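Local atomic coordinates of putative uncharacterized protein ORP (Desulfovibrio gigas, PDB entry 2WFB), a protein that carries a mixed molybdenum-copper sulphide cluster in its holo form, is captured here without it, and probably serves in metal-cluster biosynthesis. Residues V70-V76 against K90-E96; F24-A28 against Q49-A55. All coordinates share one frame. Residue numbers count along the deposited sequence, not the author numbering.

How the interactions relate
Interaction 2 closes before interaction 1 opens along the chain, and both fall within the dinitrogenase iron-molybdenum cofactor family region. Their centres lie about 16 Å apart. Interaction 1 joins strands 68-72 and 90-92, the parallel edge of a five-stranded mixed sheet, and continues into the loops beyond them. Interaction 2 joins the loop between strands 6-11 and 29-34 to the loop leading into helix 55-66. Phe24 ties the two together: its CD1 is 3.5 Å from Leu71 CD2, and its CB is 3.5 Å from Tyr75 O. The loops after strands 6-11 and 68-72 thus meet. Phosphate ions bind beside them in this cluster-free form, so they may together line a site on the protein.

Interaction 1: residues V70-V76 against K90-E96; sequences VLLTGYV and KVGQDLE
Residues 70-72 and 90-92 are neighbouring parallel strands, with axes 4.7 Å apart at 18°. Val70 pairs with Lys90, Leu71 with Val91 and Leu72 with Gly92. Leu71 N donates to Lys90 O (2.7 Å), Gly92 N to Leu71 O (2.8 Å) and Thr73 N to Gly92 O (3.1 Å). Beyond the strands, Leu95 N donates to Thr73 O and Asp94 N to Gly74 O, both at 3.0 Å.

Leu71 (chi1 t, chi2 p) and Val91 (t) share one sheet face with helix 78-86. Leu72 lies on the other face, with chi1 m and chi2 near 6°. Its CG meets Leu95 CD1 (chi1 m, chi2 t) at 3.6 Å. A CB on Gly92 would clash with Leu72 CD1. Val76 (p) points toward 90-96, its CG1 4.1 Å from Val91 CG1. Gln93 (m, t) sends NE2 to Gly117 O. At the loop end, Tyr75 (m) and Glu96 (p, m) share a water, 3.0 Å from Tyr75 OH and from Glu96 OE2.

This is the strand pairing of a beta-alpha-beta unit. Main-chain bonds fix the register, apolar side chains pack on both faces, and polar groups gather beyond the strands.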
ATOM      1  N   VAL A  70      -1.569  -7.358   0.728  1.00 14.50           N
ATOM      2  CA  VAL A  70      -0.721  -6.664   1.702  1.00 12.64           C
ATOM      3  C   VAL A  70      -0.562  -5.240   1.191  1.00 13.64           C
ATOM      4  O   VAL A  70      -0.426  -5.028  -0.015  1.00 12.89           O
ATOM      5  CB  VAL A  70       0.687  -7.288   1.767  1.00 13.93           C
ATOM      6  CG1 VAL A  70       1.617  -6.516   2.773  1.00 10.13           C
ATOM      7  CG2 VAL A  70       0.613  -8.761   2.158  1.00 12.27           C
ATOM      8  N   LEU A  71      -0.589  -4.278   2.105  1.00 13.01           N
ATOM      9  CA  LEU A  71      -0.269  -2.898   1.763  1.00 14.07           C
ATOM     10  C   LEU A  71       0.854  -2.412   2.680  1.00 13.51           C
ATOM     11  O   LEU A  71       0.740  -2.478   3.910  1.00 14.44           O
ATOM     12  CB  LEU A  71      -1.495  -2.003   1.933  1.00 14.13           C
ATOM     13  CG  LEU A  71      -1.103  -0.519   1.864  1.00 16.60           C
ATOM     14  CD1 LEU A  71      -1.001  -0.063   0.411  1.00 14.52           C
ATOM     15  CD2 LEU A  71      -1.992   0.335   2.711  1.00 18.66           C
ATOM     16  N   LEU A  72       1.914  -1.917   2.074  1.00 12.49           N
ATOM     17  CA  LEU A  72       3.030  -1.355   2.811  1.00 13.34           C
ATOM     18  C   LEU A  72       3.064   0.169   2.619  1.00 13.70           C
ATOM     19  O   LEU A  72       3.005   0.649   1.491  1.00 14.33           O
ATOM     20  CB  LEU A  72       4.315  -1.965   2.308  1.00 12.97           C
ATOM     21  CG  LEU A  72       4.860  -3.318   2.865  1.00 16.41           C
ATOM     22  CD1 LEU A  72       4.003  -4.124   3.845  1.00 14.68           C
ATOM     23  CD2 LEU A  72       5.519  -4.151   1.770  1.00 16.06           C
ATOM     24  N   THR A  73       3.177   0.918   3.717  1.00 14.11           N
ATOM     25  CA  THR A  73       3.038   2.375   3.689  1.00 14.81           C
ATOM     26  C   THR A  73       3.701   3.050   4.904  1.00 15.11           C
ATOM     27  O   THR A  73       4.389   2.390   5.702  1.00 13.24           O
ATOM     28  CB  THR A  73       1.509   2.825   3.549  1.00 16.01           C
ATOM     29  OG1 THR A  73       1.452   4.245   3.289  1.00 18.30           O
ATOM     30  CG2 THR A  73       0.649   2.492   4.807  1.00 15.06           C
ATOM     31  N   GLY A  74       3.513   4.373   5.011  1.00 15.35           N
ATOM     32  CA  GLY A  74       3.912   5.111   6.195  1.00 15.37           C
ATOM     33  C   GLY A  74       2.763   5.201   7.183  1.00 15.88           C
ATOM     34  O   GLY A  74       2.759   4.507   8.199  1.00 15.86           O
ATOM     35  N   TYR A  75       1.782   6.048   6.864  1.00 15.55           N
ATOM     36  CA  TYR A  75       0.668   6.372   7.761  1.00 16.42           C
ATOM     37  C   TYR A  75      -0.665   6.055   7.096  1.00 16.27           C
ATOM     38  O   TYR A  75      -0.835   6.270   5.883  1.00 16.40           O
ATOM     39  CB  TYR A  75       0.693   7.882   8.124  1.00 16.28           C
ATOM     40  CG  TYR A  75       1.968   8.299   8.804  1.00 18.38           C
ATOM     41  CD1 TYR A  75       2.109   8.154  10.183  1.00 21.82           C
ATOM     42  CD2 TYR A  75       3.042   8.782   8.076  1.00 21.08           C
ATOM     43  CE1 TYR A  75       3.274   8.504  10.828  1.00 23.88           C
ATOM     44  CE2 TYR A  75       4.238   9.141   8.712  1.00 23.85           C
ATOM     45  CZ  TYR A  75       4.332   9.001  10.095  1.00 26.41           C
ATOM     46  OH  TYR A  75       5.489   9.340  10.770  1.00 29.38           O
ATOM     47  N   VAL A  76      -1.609   5.595   7.904  1.00 16.41           N
ATOM     48  CA  VAL A  76      -2.982   5.341   7.466  1.00 17.29           C
ATOM     49  C   VAL A  76      -3.953   5.700   8.599  1.00 17.68           C
ATOM     50  O   VAL A  76      -3.738   5.316   9.750  1.00 18.93           O
ATOM     51  CB  VAL A  76      -3.168   3.861   6.912  1.00 17.46           C
ATOM     52  CG1 VAL A  76      -2.519   2.862   7.769  1.00 17.32           C
ATOM     53  CG2 VAL A  76      -4.648   3.478   6.692  1.00 18.09           C
ATOM     54  N   LYS A  90      -3.688  -6.969   4.627  1.00 17.79           N
ATOM     55  CA  LYS A  90      -2.791  -6.777   5.775  1.00 18.98           C
ATOM     56  C   LYS A  90      -1.943  -5.520   5.585  1.00 17.77           C
ATOM     57  O   LYS A  90      -1.481  -5.246   4.488  1.00 17.62           O
ATOM     58  CB  LYS A  90      -1.856  -7.982   5.965  1.00 19.23           C
ATOM     59  CG  LYS A  90      -2.464  -9.150   6.695  1.00 25.51           C
ATOM     60  CD  LYS A  90      -3.209 -10.084   5.730  1.00 32.78           C
ATOM     61  CE  LYS A  90      -4.005 -11.188   6.474  1.00 36.73           C
ATOM     62  NZ  LYS A  90      -5.448 -11.222   5.989  1.00 39.02           N
ATOM     63  N   VAL A  91      -1.754  -4.770   6.662  1.00 16.81           N
ATOM     64  CA  VAL A  91      -1.123  -3.461   6.586  1.00 16.46           C
ATOM     65  C   VAL A  91       0.193  -3.451   7.335  1.00 16.24           C
ATOM     66  O   VAL A  91       0.259  -3.906   8.476  1.00 16.64           O
ATOM     67  CB  VAL A  91      -2.048  -2.356   7.142  1.00 16.55           C
ATOM     68  CG1 VAL A  91      -1.345  -0.997   7.117  1.00 15.94           C
ATOM     69  CG2 VAL A  91      -3.359  -2.310   6.317  1.00 16.50           C
ATOM     70  N   GLY A  92       1.241  -2.980   6.665  1.00 16.22           N
ATOM     71  CA  GLY A  92       2.550  -2.732   7.282  1.00 16.32           C
ATOM     72  C   GLY A  92       2.707  -1.226   7.332  1.00 16.50           C
ATOM     73  O   GLY A  92       2.409  -0.541   6.366  1.00 17.50           O
ATOM     74  N   GLN A  93       3.134  -0.703   8.463  1.00 16.93           N
ATOM     75  CA  GLN A  93       3.242   0.754   8.654  1.00 17.32           C
ATOM     76  C   GLN A  93       4.686   1.174   8.873  1.00 17.42           C
ATOM     77  O   GLN A  93       5.556   0.308   8.991  1.00 16.94           O
ATOM     78  CB  GLN A  93       2.366   1.208   9.830  1.00 17.54           C
ATOM     79  CG  GLN A  93       0.909   1.319   9.442  1.00 18.97           C
ATOM     80  CD  GLN A  93      -0.029   1.351  10.626  1.00 20.86           C
ATOM     81  OE1 GLN A  93       0.390   1.248  11.771  1.00 25.23           O
ATOM     82  NE2 GLN A  93      -1.307   1.476  10.350  1.00 22.05           N
ATOM     83  N   ASP A  94       4.928   2.492   8.889  1.00 17.34           N
ATOM     84  CA  ASP A  94       6.212   3.097   9.319  1.00 17.99           C
ATOM     85  C   ASP A  94       7.359   2.782   8.380  1.00 17.72           C
ATOM     86  O   ASP A  94       8.514   2.668   8.815  1.00 18.12           O
ATOM     87  CB  ASP A  94       6.584   2.688  10.761  1.00 19.14           C
ATOM     88  CG  ASP A  94       5.463   2.976  11.778  1.00 22.81           C
ATOM     89  OD1 ASP A  94       4.965   4.126  11.837  1.00 26.64           O
ATOM     90  OD2 ASP A  94       5.077   2.037  12.527  1.00 25.82           O
ATOM     91  N   LEU A  95       7.043   2.626   7.092  1.00 16.93           N
ATOM     92  CA  LEU A  95       8.049   2.260   6.092  1.00 17.29           C
ATOM     93  C   LEU A  95       8.620   3.431   5.269  1.00 17.42           C
ATOM     94  O   LEU A  95       9.345   3.215   4.295  1.00 16.89           O
ATOM     95  CB  LEU A  95       7.529   1.137   5.183  1.00 16.78           C
ATOM     96  CG  LEU A  95       7.269  -0.154   5.966  1.00 18.68           C
ATOM     97  CD1 LEU A  95       6.283  -1.038   5.257  1.00 17.45           C
ATOM     98  CD2 LEU A  95       8.563  -0.912   6.257  1.00 18.27           C
ATOM     99  N   GLU A  96       8.311   4.663   5.671  1.00 17.62           N
ATOM    100  CA  GLU A  96       8.852   5.833   4.993  1.00 17.70           C
ATOM    101  C   GLU A  96      10.375   5.879   5.172  1.00 17.28           C
ATOM    102  O   GLU A  96      10.923   5.452   6.208  1.00 16.26           O
ATOM    103  CB  GLU A  96       8.149   7.122   5.453  1.00 17.71           C
ATOM    104  CG  GLU A  96       8.418   7.546   6.905  1.00 22.22           C
ATOM    105  CD  GLU A  96       7.511   6.902   7.980  1.00 27.58           C
ATOM    106  OE1 GLU A  96       6.697   5.991   7.718  1.00 27.77           O
ATOM    107  OE2 GLU A  96       7.607   7.341   9.137  1.00 32.17           O
TER
HETATM  108  O   HOH W   1       7.926  10.355   9.385  1.00 35.51           O

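Interaction 2: residues F24-A28 against Q49-A55; sequences FGRAA and QTLSHGA. With ACT (acetate ion), chain E; PO4 (phosphate ion), chain C; PO4 (phosphate ion), chain B.
Arg26, Gln49 and Ala55 bury most of this loop-to-loop contact. Phe24 to Ala27 form a type I turn, closed by Ala27 N to Phe24 O (3.1 Å). Gly25 and Ala55 CA atoms lie 4.7 Å apart. Arg26 is extended (chi1 m, chi2 and chi3 t, chi4 -86°). Its NH1 and NH2 both donate to Leu51 O at 2.8 Å. Ala55 CB sits over one guanidinium face, 3.7 Å from Arg26 NH2. Gln49 (m, t) returns NE2 to Arg26 O at 3.0 Å.

One phosphate accepts from Arg26 NE (O3, 3.2 Å) and, through O4, from Arg26 NH2 and Ala55 N, both at 3.0 Å. A second accepts from Gly25 N (O1, 3.0 Å). Arg26 NH1 donates to acetate O (3.1 Å). These ions probably come from the crystallisation liquor, though such ions often mark pockets.

Gly54 is the N-cap of helix 55-66, so the first phosphate sits at that helix's N-terminus. The turn follows strand 6-11 and leads into strand 29-34, while Phe24 packs against helices 55-66 and 78-86.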
ATOM      1  N   PHE A  24      -1.063   7.317   2.490  1.00 14.40           N
ATOM      2  CA  PHE A  24      -1.827   6.241   1.879  1.00 13.78           C
ATOM      3  C   PHE A  24      -2.920   6.724   0.920  1.00 14.09           C
ATOM      4  O   PHE A  24      -2.804   6.539  -0.284  1.00 14.70           O
ATOM      5  CB  PHE A  24      -2.408   5.274   2.910  1.00 12.34           C
ATOM      6  CG  PHE A  24      -3.396   4.315   2.303  1.00 13.70           C
ATOM      7  CD1 PHE A  24      -2.973   3.371   1.353  1.00 11.30           C
ATOM      8  CD2 PHE A  24      -4.749   4.400   2.607  1.00 12.81           C
ATOM      9  CE1 PHE A  24      -3.884   2.510   0.764  1.00 13.09           C
ATOM     10  CE2 PHE A  24      -5.655   3.542   2.008  1.00 14.54           C
ATOM     11  CZ  PHE A  24      -5.199   2.579   1.079  1.00 13.83           C
ATOM     12  N   GLY A  25      -3.979   7.341   1.447  1.00 14.46           N
ATOM     13  CA  GLY A  25      -5.123   7.737   0.621  1.00 14.00           C
ATOM     14  C   GLY A  25      -4.768   8.689  -0.499  1.00 14.68           C
ATOM     15  O   GLY A  25      -5.362   8.630  -1.586  1.00 14.33           O
ATOM     16  N   ARG A  26      -3.771   9.533  -0.238  1.00 14.86           N
ATOM     17  CA  ARG A  26      -3.334  10.562  -1.167  1.00 14.91           C
ATOM     18  C   ARG A  26      -1.927  10.293  -1.724  1.00 14.83           C
ATOM     19  O   ARG A  26      -1.257  11.219  -2.223  1.00 15.45           O
ATOM     20  CB  ARG A  26      -3.463  11.961  -0.513  1.00 15.42           C
ATOM     21  CG  ARG A  26      -4.944  12.261  -0.145  1.00 17.06           C
ATOM     22  CD  ARG A  26      -5.208  13.559   0.617  1.00 19.15           C
ATOM     23  NE  ARG A  26      -6.632  13.593   0.942  1.00 20.15           N
ATOM     24  CZ  ARG A  26      -7.595  14.056   0.141  1.00 23.23           C
ATOM     25  NH1 ARG A  26      -7.315  14.567  -1.046  1.00 23.16           N
ATOM     26  NH2 ARG A  26      -8.863  14.006   0.539  1.00 24.87           N
ATOM     27  N   ALA A  27      -1.483   9.033  -1.661  1.00 13.16           N
ATOM     28  CA  ALA A  27      -0.284   8.611  -2.392  1.00 12.66           C
ATOM     29  C   ALA A  27      -0.437   8.884  -3.879  1.00 12.40           C
ATOM     30  O   ALA A  27      -1.543   8.832  -4.423  1.00 12.46           O
ATOM     31  CB  ALA A  27      -0.022   7.111  -2.167  1.00 13.17           C
ATOM     32  N   ALA A  28       0.667   9.154  -4.567  1.00 13.14           N
ATOM     33  CA  ALA A  28       0.624   9.288  -6.049  1.00 13.78           C
ATOM     34  C   ALA A  28       0.088   7.992  -6.713  1.00 13.80           C
ATOM     35  O   ALA A  28      -0.638   8.030  -7.714  1.00 13.06           O
ATOM     36  CB  ALA A  28       2.029   9.677  -6.625  1.00 13.24           C
ATOM     37  N   GLN A  49      -6.526  11.582  -4.981  1.00 20.98           N
ATOM     38  CA  GLN A  49      -5.956  12.885  -4.641  1.00 21.14           C
ATOM     39  C   GLN A  49      -6.870  14.094  -4.908  1.00 21.68           C
ATOM     40  O   GLN A  49      -6.744  15.124  -4.238  1.00 22.36           O
ATOM     41  CB  GLN A  49      -4.621  13.074  -5.377  1.00 21.98           C
ATOM     42  CG  GLN A  49      -3.457  12.220  -4.824  1.00 21.86           C
ATOM     43  CD  GLN A  49      -2.164  12.359  -5.638  1.00 22.90           C
ATOM     44  OE1 GLN A  49      -2.198  12.382  -6.868  1.00 23.91           O
ATOM     45  NE2 GLN A  49      -1.023  12.442  -4.951  1.00 21.61           N
ATOM     46  N   THR A  50      -7.790  13.983  -5.872  1.00 21.01           N
ATOM     47  CA  THR A  50      -8.708  15.083  -6.203  1.00 21.03           C
ATOM     48  C   THR A  50      -9.892  15.227  -5.220  1.00 21.38           C
ATOM     49  O   THR A  50     -10.607  16.239  -5.251  1.00 21.63           O
ATOM     50  CB  THR A  50      -9.288  14.928  -7.620  1.00 20.29           C
ATOM     51  OG1 THR A  50     -10.224  13.850  -7.612  1.00 20.90           O
ATOM     52  CG2 THR A  50      -8.194  14.617  -8.648  1.00 21.57           C
ATOM     53  N   LEU A  51     -10.082  14.237  -4.344  1.00 21.26           N
ATOM     54  CA  LEU A  51     -11.249  14.178  -3.472  1.00 21.42           C
ATOM     55  C   LEU A  51     -11.092  15.056  -2.223  1.00 22.70           C
ATOM     56  O   LEU A  51      -9.989  15.197  -1.688  1.00 22.20           O
ATOM     57  CB  LEU A  51     -11.540  12.731  -3.083  1.00 21.54           C
ATOM     58  CG  LEU A  51     -11.771  11.701  -4.205  1.00 20.92           C
ATOM     59  CD1 LEU A  51     -11.979  10.310  -3.625  1.00 17.33           C
ATOM     60  CD2 LEU A  51     -12.950  12.098  -5.111  1.00 20.31           C
ATOM     61  N   SER A  52     -12.199  15.644  -1.758  1.00 22.59           N
ATOM     62  CA  SER A  52     -12.145  16.486  -0.571  1.00 23.16           C
ATOM     63  C   SER A  52     -12.108  15.663   0.688  1.00 22.78           C
ATOM     64  O   SER A  52     -11.609  16.123   1.700  1.00 23.44           O
ATOM     65  CB  SER A  52     -13.336  17.436  -0.502  1.00 23.20           C
ATOM     66  OG  SER A  52     -13.542  18.066  -1.749  1.00 26.27           O
ATOM     67  N   HIS A  53     -12.652  14.457   0.623  1.00 22.40           N
ATOM     68  CA  HIS A  53     -12.623  13.522   1.734  1.00 22.54           C
ATOM     69  C   HIS A  53     -12.775  12.109   1.170  1.00 21.63           C
ATOM     70  O   HIS A  53     -13.084  11.937   0.003  1.00 21.29           O
ATOM     71  CB  HIS A  53     -13.790  13.824   2.672  1.00 23.38           C
ATOM     72  CG  HIS A  53     -15.124  13.688   2.007  1.00 27.07           C
ATOM     73  ND1 HIS A  53     -16.048  12.731   2.378  1.00 31.63           N
ATOM     74  CD2 HIS A  53     -15.671  14.355   0.962  1.00 28.39           C
ATOM     75  CE1 HIS A  53     -17.114  12.832   1.604  1.00 30.88           C
ATOM     76  NE2 HIS A  53     -16.905  13.800   0.729  1.00 30.22           N
ATOM     77  N   GLY A  54     -12.585  11.094   1.997  1.00 20.92           N
ATOM     78  CA  GLY A  54     -12.763   9.723   1.536  1.00 20.18           C
ATOM     79  C   GLY A  54     -11.718   9.249   0.530  1.00 18.79           C
ATOM     80  O   GLY A  54     -11.958   8.310  -0.219  1.00 18.63           O
ATOM     81  N   ALA A  55     -10.553   9.881   0.527  1.00 18.31           N
ATOM     82  CA  ALA A  55      -9.447   9.436  -0.314  1.00 17.27           C
ATOM     83  C   ALA A  55      -8.943   8.031   0.073  1.00 17.36           C
ATOM     84  O   ALA A  55      -8.659   7.223  -0.791  1.00 17.68           O
ATOM     85  CB  ALA A  55      -8.326  10.439  -0.297  1.00 17.38           C
TER
HETATM   86  C   ACT E1124      -3.640  15.449  -2.103  1.00 26.28           C
HETATM   87  O   ACT E1124      -4.776  15.310  -2.566  1.00 27.01           O
HETATM   88  OXT ACT E1124      -2.611  15.367  -2.819  1.00 27.02           O
HETATM   89  CH3 ACT E1124      -3.560  15.655  -0.665  1.00 26.02           C
HETATM   90  P   PO4 C1122      -8.842  11.231   3.585  1.00 28.81           P
HETATM   91  O1  PO4 C1122      -8.997   9.732   3.496  1.00 30.18           O
HETATM   92  O2  PO4 C1122      -9.394  11.657   4.913  1.00 30.70           O
HETATM   93  O3  PO4 C1122      -7.379  11.594   3.384  1.00 31.76           O
HETATM   94  O4  PO4 C1122      -9.600  11.907   2.477  1.00 29.50           O
HETATM   95  P   PO4 B1121      -5.613   8.457   4.833  1.00 20.16           P
HETATM   96  O1  PO4 B1121      -4.265   8.162   4.319  1.00 20.13           O
HETATM   97  O2  PO4 B1121      -5.869   7.556   5.995  1.00 22.11           O
HETATM   98  O3  PO4 B1121      -5.698   9.883   5.246  1.00 20.78           O
HETATM   99  O4  PO4 B1121      -6.625   8.186   3.745  1.00 21.45           O